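Long-range contact in galactose-binding-like protein (Bacteroides thetaiotaomicron, PDB 7M1B), which is a SusE-like protein with a galactose-binding-like domain, probably serving carbohydrate binding and possibly glycan breakdown: residues 119-124 against 198-203. Numbering follows the deposited sequence.
Sequences VNPTFG and TPLYEE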
loop_
_atom_site.group_PDB
_atom_site.type_symbol
_atom_site.label_atom_id
_atom_site.label_comp_id
_atom_site.label_asym_id
_atom_site.label_seq_id
_atom_site.Cartn_x
_atom_site.Cartn_y
_atom_site.Cartn_z
ATOM N N VAL A 119 9.079 -12.607 14.645
ATOM C CA VAL A 119 7.713 -12.173 14.859
ATOM C C VAL A 119 7.758 -10.663 15.109
ATOM O O VAL A 119 8.446 -10.158 16.029
ATOM C CB VAL A 119 7.093 -12.911 16.053
ATOM C CG1 VAL A 119 5.599 -12.648 16.216
ATOM C CG2 VAL A 119 7.343 -14.430 15.988
ATOM N N ASN A 120 7.075 -9.921 14.233
ATOM C CA ASN A 120 7.120 -8.462 14.339
ATOM C C ASN A 120 5.708 -7.917 14.489
ATOM O O ASN A 120 4.735 -8.501 13.995
ATOM C CB ASN A 120 7.656 -7.816 13.056
ATOM C CG ASN A 120 8.971 -8.399 12.594
ATOM O OD1 ASN A 120 9.128 -8.697 11.410
ATOM N ND2 ASN A 120 9.931 -8.460 13.491
ATOM N N PRO A 121 5.532 -6.725 15.108
ATOM C CA PRO A 121 4.206 -6.120 15.126
ATOM C C PRO A 121 3.767 -5.759 13.706
ATOM O O PRO A 121 4.587 -5.409 12.845
ATOM C CB PRO A 121 4.412 -4.823 15.919
ATOM C CG PRO A 121 5.756 -4.918 16.576
ATOM C CD PRO A 121 6.571 -5.955 15.807
ATOM N N THR A 122 2.439 -5.871 13.498
ATOM C CA THR A 122 1.797 -5.283 12.318
ATOM C C THR A 122 0.478 -4.635 12.767
ATOM O O THR A 122 0.105 -4.673 13.957
ATOM C CB THR A 122 1.563 -6.320 11.186
ATOM O OG1 THR A 122 1.177 -5.640 9.973
ATOM C CG2 THR A 122 0.508 -7.355 11.536
ATOM N N PHE A 123 -0.245 -4.012 11.824
ATOM C CA PHE A 123 -1.479 -3.305 12.164
ATOM C C PHE A 123 -2.503 -4.288 12.706
ATOM O O PHE A 123 -2.890 -5.216 11.989
ATOM C CB PHE A 123 -1.979 -2.489 10.962
ATOM C CG PHE A 123 -0.906 -1.472 10.670
ATOM C CD1 PHE A 123 -0.920 -0.267 11.411
ATOM C CD2 PHE A 123 0.061 -1.609 9.675
ATOM C CE1 PHE A 123 0.108 0.638 11.259
ATOM C CE2 PHE A 123 1.097 -0.692 9.515
ATOM C CZ PHE A 123 1.069 0.478 10.277
ATOM N N GLY A 124 -2.823 -4.137 14.004
ATOM C CA GLY A 124 -3.841 -4.922 14.704
ATOM C C GLY A 124 -3.373 -6.365 14.966
ATOM O O GLY A 124 -4.158 -7.245 15.319
ATOM N N THR A 198 3.735 -5.246 21.023
ATOM C CA THR A 198 2.611 -4.349 20.844
ATOM C C THR A 198 2.252 -4.214 19.376
ATOM O O THR A 198 3.093 -3.787 18.591
ATOM C CB THR A 198 2.983 -2.965 21.412
ATOM O OG1 THR A 198 3.368 -3.125 22.795
ATOM C CG2 THR A 198 1.872 -1.927 21.267
ATOM N N PRO A 199 1.014 -4.558 18.976
ATOM C CA PRO A 199 0.540 -4.305 17.617
ATOM C C PRO A 199 0.702 -2.859 17.187
ATOM O O PRO A 199 0.604 -1.907 18.029
ATOM C CB PRO A 199 -0.960 -4.696 17.683
ATOM C CG PRO A 199 -0.951 -5.791 18.703
ATOM C CD PRO A 199 -0.031 -5.221 19.780
ATOM N N LEU A 200 0.933 -2.702 15.869
ATOM C CA LEU A 200 0.991 -1.343 15.384
ATOM C C LEU A 200 -0.383 -0.690 15.285
ATOM O O LEU A 200 -1.408 -1.334 15.072
ATOM C CB LEU A 200 1.578 -1.353 13.965
ATOM C CG LEU A 200 2.989 -1.968 13.837
ATOM C CD1 LEU A 200 3.535 -1.740 12.429
ATOM C CD2 LEU A 200 3.963 -1.345 14.846
ATOM N N TYR A 201 -0.355 0.647 15.478
ATOM C CA TYR A 201 -1.540 1.500 15.419
ATOM C C TYR A 201 -1.270 2.625 14.413
ATOM O O TYR A 201 -0.206 3.252 14.459
ATOM C CB TYR A 201 -1.733 2.072 16.823
ATOM C CG TYR A 201 -2.972 2.882 17.116
ATOM C CD1 TYR A 201 -3.128 4.196 16.665
ATOM C CD2 TYR A 201 -3.934 2.372 17.981
ATOM C CE1 TYR A 201 -4.253 4.937 17.001
ATOM C CE2 TYR A 201 -5.045 3.108 18.340
ATOM C CZ TYR A 201 -5.197 4.394 17.872
ATOM O OH TYR A 201 -6.313 5.061 18.275
ATOM N N GLU A 202 -2.207 2.863 13.496
ATOM C CA GLU A 202 -1.815 3.744 12.393
ATOM C C GLU A 202 -2.182 5.191 12.830
ATOM O O GLU A 202 -3.099 5.395 13.658
ATOM C CB GLU A 202 -2.654 3.423 11.158
ATOM C CG GLU A 202 -4.140 3.750 11.330
ATOM C CD GLU A 202 -5.029 3.323 10.169
ATOM O OE1 GLU A 202 -4.562 2.583 9.277
ATOM O OE2 GLU A 202 -6.231 3.666 10.212
ATOM N N GLU A 203 -1.480 6.140 12.232
ATOM C CA GLU A 203 -1.869 7.541 12.311
ATOM C C GLU A 203 -1.892 8.055 10.885
ATOM O O GLU A 203 -1.198 7.512 10.044
ATOM C CB GLU A 203 -0.876 8.334 13.179
ATOM C CG GLU A 203 0.534 8.485 12.594
ATOM C CD GLU A 203 1.606 9.052 13.519
ATOM O OE1 GLU A 203 2.249 10.063 13.119
ATOM O OE2 GLU A 203 1.876 8.437 14.599
#
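Phe123 and Leu200 meet across an isolated beta bridge, where the turn joining strands 118-122 and 125-131 of a domain built as two antiparallel sheets, consistent with a beta-sandwich, lies against the linker that leaves strand 193-197 for the galactose-binding-like domain. The leucine lays its CB over one face of the phenylalanine ring, 3.9 Å from the ring centroid and 22° off the normal, a CH-pi contact shifted toward the rim. A flat aromatic suits this place because it offers a broad face to an aliphatic methylene while its edge meets the Tyr201-Glu202 peptide, with Tyr201 C near the ring plane, 4.0 Å from Phe123 CE1. The CB of Glu202 also comes to CE1, touching it with the aliphatic root of a side chain whose carboxylate turns to Arg270 and Ser269 in strand 256-274.

Beyond CB, Leu200 has CG anti to its carbonyl carbon (chi1 -59°), and its branches then part: CD1 reaches Phe123 CE2, whereas CD2 packs on Pro121 CB at 3.7 Å. The compact, rigid ring of Pro121 packs its CB against this branch, and the same CB sits close to the carbonyl oxygen of Thr198.

Two backbone bonds fix the pairing. Leu200 N donates to Thr122 O at 2.9 Å. Gly124, whose positive phi is easy for a residue lacking CB, returns a weak bond from its N to Leu200 O. Phe123 and Leu200 also touch Thr379 and Gln267 of the galactose-binding-like domain, which places the pair where this domain meets the one that carries the bridge. Leu200 O takes a further contact from Phe123 CA, a CA-H...O approach of 3.5 Å with 159° at the hydrogen.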